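Long-range contact in bucandin (Bungarus candidus, PDB 1F94), which is a three-finger krait toxin that is thought to act presynaptically, enhancing acetylcholine release: residues Y25-K30 against V51-C56. Numbering follows the deposited sequence.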
loop_
_atom_site.group_PDB
_atom_site.type_symbol
_atom_site.label_atom_id
_atom_site.label_comp_id
_atom_site.label_asym_id
_atom_site.label_seq_id
_atom_site.Cartn_x
_atom_site.Cartn_y
_atom_site.Cartn_z
ATOM N N TYR A 25 0.981 1.691 -2.269
ATOM C CA TYR A 25 0.177 2.323 -1.242
ATOM C C TYR A 25 0.361 1.552 0.074
ATOM O O TYR A 25 0.593 0.338 0.100
ATOM C CB TYR A 25 -1.297 2.520 -1.589
ATOM C CG TYR A 25 -2.040 1.262 -1.917
ATOM C CD1 TYR A 25 -2.729 0.563 -0.917
ATOM C CD2 TYR A 25 -2.084 0.745 -3.193
ATOM C CE1 TYR A 25 -3.424 -0.605 -1.232
ATOM C CE2 TYR A 25 -2.763 -0.379 -3.514
ATOM C CZ TYR A 25 -3.444 -1.065 -2.505
ATOM O OH TYR A 25 -4.123 -2.231 -2.818
ATOM N N LYS A 26 0.144 2.269 1.150
ATOM C CA LYS A 26 0.115 1.737 2.530
ATOM C C LYS A 26 -1.021 2.477 3.213
ATOM O O LYS A 26 -0.858 3.585 3.717
ATOM C CB LYS A 26 1.423 2.036 3.241
ATOM C CG LYS A 26 1.453 1.463 4.639
ATOM C CD LYS A 26 2.711 1.664 5.407
ATOM C CE LYS A 26 3.148 3.055 5.742
ATOM N NZ LYS A 26 4.466 2.956 6.525
ATOM N N TRP A 27 -2.160 1.794 3.250
ATOM C CA TRP A 27 -3.427 2.310 3.740
ATOM C C TRP A 27 -3.680 1.628 5.087
ATOM O O TRP A 27 -3.752 0.396 5.162
ATOM C CB TRP A 27 -4.542 2.142 2.748
ATOM C CG TRP A 27 -5.943 2.578 2.952
ATOM C CD1 TRP A 27 -6.798 2.242 3.988
ATOM C CD2 TRP A 27 -6.720 3.429 2.080
ATOM N NE1 TRP A 27 -8.043 2.843 3.812
ATOM C CE2 TRP A 27 -8.025 3.579 2.643
ATOM C CE3 TRP A 27 -6.538 4.102 0.895
ATOM C CZ2 TRP A 27 -9.026 4.351 2.056
ATOM C CZ3 TRP A 27 -7.537 4.856 0.321
ATOM C CH2 TRP A 27 -8.834 4.992 0.875
ATOM N N LEU A 28 -3.841 2.388 6.115
ATOM C CA LEU A 28 -4.001 1.906 7.458
ATOM C C LEU A 28 -5.328 2.410 8.010
ATOM O O LEU A 28 -5.618 3.589 7.951
ATOM C CB LEU A 28 -2.871 2.396 8.367
ATOM C CG LEU A 28 -1.477 2.103 7.796
ATOM C CD1 LEU A 28 -0.384 2.761 8.667
ATOM C CD2 LEU A 28 -1.202 0.637 7.639
ATOM N N ASN A 29 -6.105 1.472 8.597
ATOM C CA ASN A 29 -7.334 1.847 9.307
ATOM C C ASN A 29 -6.968 2.153 10.736
ATOM O O ASN A 29 -6.461 1.286 11.477
ATOM C CB ASN A 29 -8.340 0.717 9.161
ATOM C CG ASN A 29 -9.684 1.108 9.742
ATOM O OD1 ASN A 29 -9.813 1.500 10.902
ATOM N ND2 ASN A 29 -10.710 1.011 8.920
ATOM N N LYS A 30 -7.167 3.370 11.156
ATOM C CA LYS A 30 -6.752 3.820 12.467
ATOM C C LYS A 30 -7.601 3.268 13.579
ATOM O O LYS A 30 -7.224 3.382 14.745
ATOM C CB LYS A 30 -6.792 5.380 12.551
ATOM C CG LYS A 30 -5.904 6.108 11.578
ATOM C CD LYS A 30 -5.947 7.613 11.821
ATOM C CE LYS A 30 -5.028 8.378 10.919
ATOM N NZ LYS A 30 -5.079 9.807 11.198
ATOM N N VAL A 51 -8.464 6.927 8.619
ATOM C CA VAL A 51 -7.584 6.446 7.564
ATOM C C VAL A 51 -6.276 7.213 7.524
ATOM O O VAL A 51 -6.233 8.446 7.504
ATOM C CB VAL A 51 -8.244 6.441 6.183
ATOM C CG1 VAL A 51 -7.295 6.074 5.059
ATOM C CG2 VAL A 51 -9.479 5.504 6.196
ATOM N N TYR A 52 -5.198 6.467 7.401
ATOM C CA TYR A 52 -3.880 6.992 7.015
ATOM C C TYR A 52 -3.518 6.292 5.707
ATOM O O TYR A 52 -3.524 5.063 5.655
ATOM C CB TYR A 52 -2.848 6.664 8.076
ATOM C CG TYR A 52 -1.455 7.038 7.689
ATOM C CD1 TYR A 52 -0.991 8.280 7.949
ATOM C CD2 TYR A 52 -0.615 6.124 7.053
ATOM C CE1 TYR A 52 0.321 8.623 7.583
ATOM C CE2 TYR A 52 0.649 6.467 6.659
ATOM C CZ TYR A 52 1.099 7.735 6.925
ATOM O OH TYR A 52 2.387 8.006 6.547
ATOM N N ASN A 53 -3.118 7.031 4.693
ATOM C CA ASN A 53 -2.606 6.373 3.495
ATOM C C ASN A 53 -1.379 7.157 3.041
ATOM O O ASN A 53 -1.444 8.372 2.873
ATOM C CB ASN A 53 -3.632 6.332 2.367
ATOM C CG ASN A 53 -3.133 5.568 1.154
ATOM O OD1 ASN A 53 -2.743 4.411 1.247
ATOM N ND2 ASN A 53 -3.131 6.250 0.031
ATOM N N LYS A 54 -0.346 6.402 2.727
ATOM C CA LYS A 54 0.929 6.909 2.221
ATOM C C LYS A 54 1.193 6.302 0.866
ATOM O O LYS A 54 0.918 5.107 0.647
ATOM C CB LYS A 54 2.045 6.591 3.192
ATOM C CG LYS A 54 3.402 7.067 2.810
ATOM C CD LYS A 54 4.589 6.948 3.710
ATOM C CE LYS A 54 5.832 7.445 3.011
ATOM N NZ LYS A 54 5.845 8.906 2.656
ATOM N N CYS A 55 1.780 7.091 -0.006
ATOM C CA CYS A 55 2.108 6.722 -1.367
ATOM C C CYS A 55 3.608 6.785 -1.625
ATOM O O CYS A 55 4.263 7.708 -1.165
ATOM C CB CYS A 55 1.393 7.733 -2.351
ATOM S SG CYS A 55 -0.390 7.813 -2.101
ATOM N N CYS A 56 4.142 5.841 -2.381
ATOM C CA CYS A 56 5.575 5.880 -2.722
ATOM C C CYS A 56 5.757 5.256 -4.057
ATOM O O CYS A 56 4.870 4.519 -4.558
ATOM C CB CYS A 56 6.431 5.251 -1.624
ATOM S SG CYS A 56 6.047 3.532 -1.224
#
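Trp27 and Val51 meet on one face of the antiparallel sheet that joins the second and third loops of this three-finger toxin. In the Trp27 conformer described here, one of two, Val51 CG1 sits over the five-membered ring toward its NE1-CE2 side, 3.7 Å from the centroid and 21° off the ring normal, a CH-pi contact. Trp27 CG lies anti to the backbone N (chi1 -179°), which starts the indole on its course over Val51 CG1. Beside them, Asn53 sets its amide plane 50° from that of the same indole conformer, its CG 3.7 Å from Trp27 CE3, while Asn53 OD1 approaches Trp27 CB at 3.3 Å. On the other face, Leu28 and Tyr52 project alongside each other, Leu28 CD1 3.7 Å from Tyr52 CD2. The strands are held by two hydrogen-bonded pairs, Lys26 with Lys54 and Leu28 with Tyr52, each bonded in both directions; Leu28 N to Tyr52 O is the shortest of the four bonds at 2.7 Å. Farther out, Ile46 touches Trp27, Val51 and Asn53, and Asn53 ND2 donates to Thr44 O, which restrains the amide although its OD1 lies 3.2 Å from Lys26 O, another acceptor. Cys55 is disulfide-bonded to Cys43 and Cys56 to Cys61. At the opposite end the Lys30 chain, extended beyond CG, passes CE 3.6 Å from Val51 O and delivers NZ to Asp47 OD2 (salt bridge) and Thr48 O (hydrogen bond).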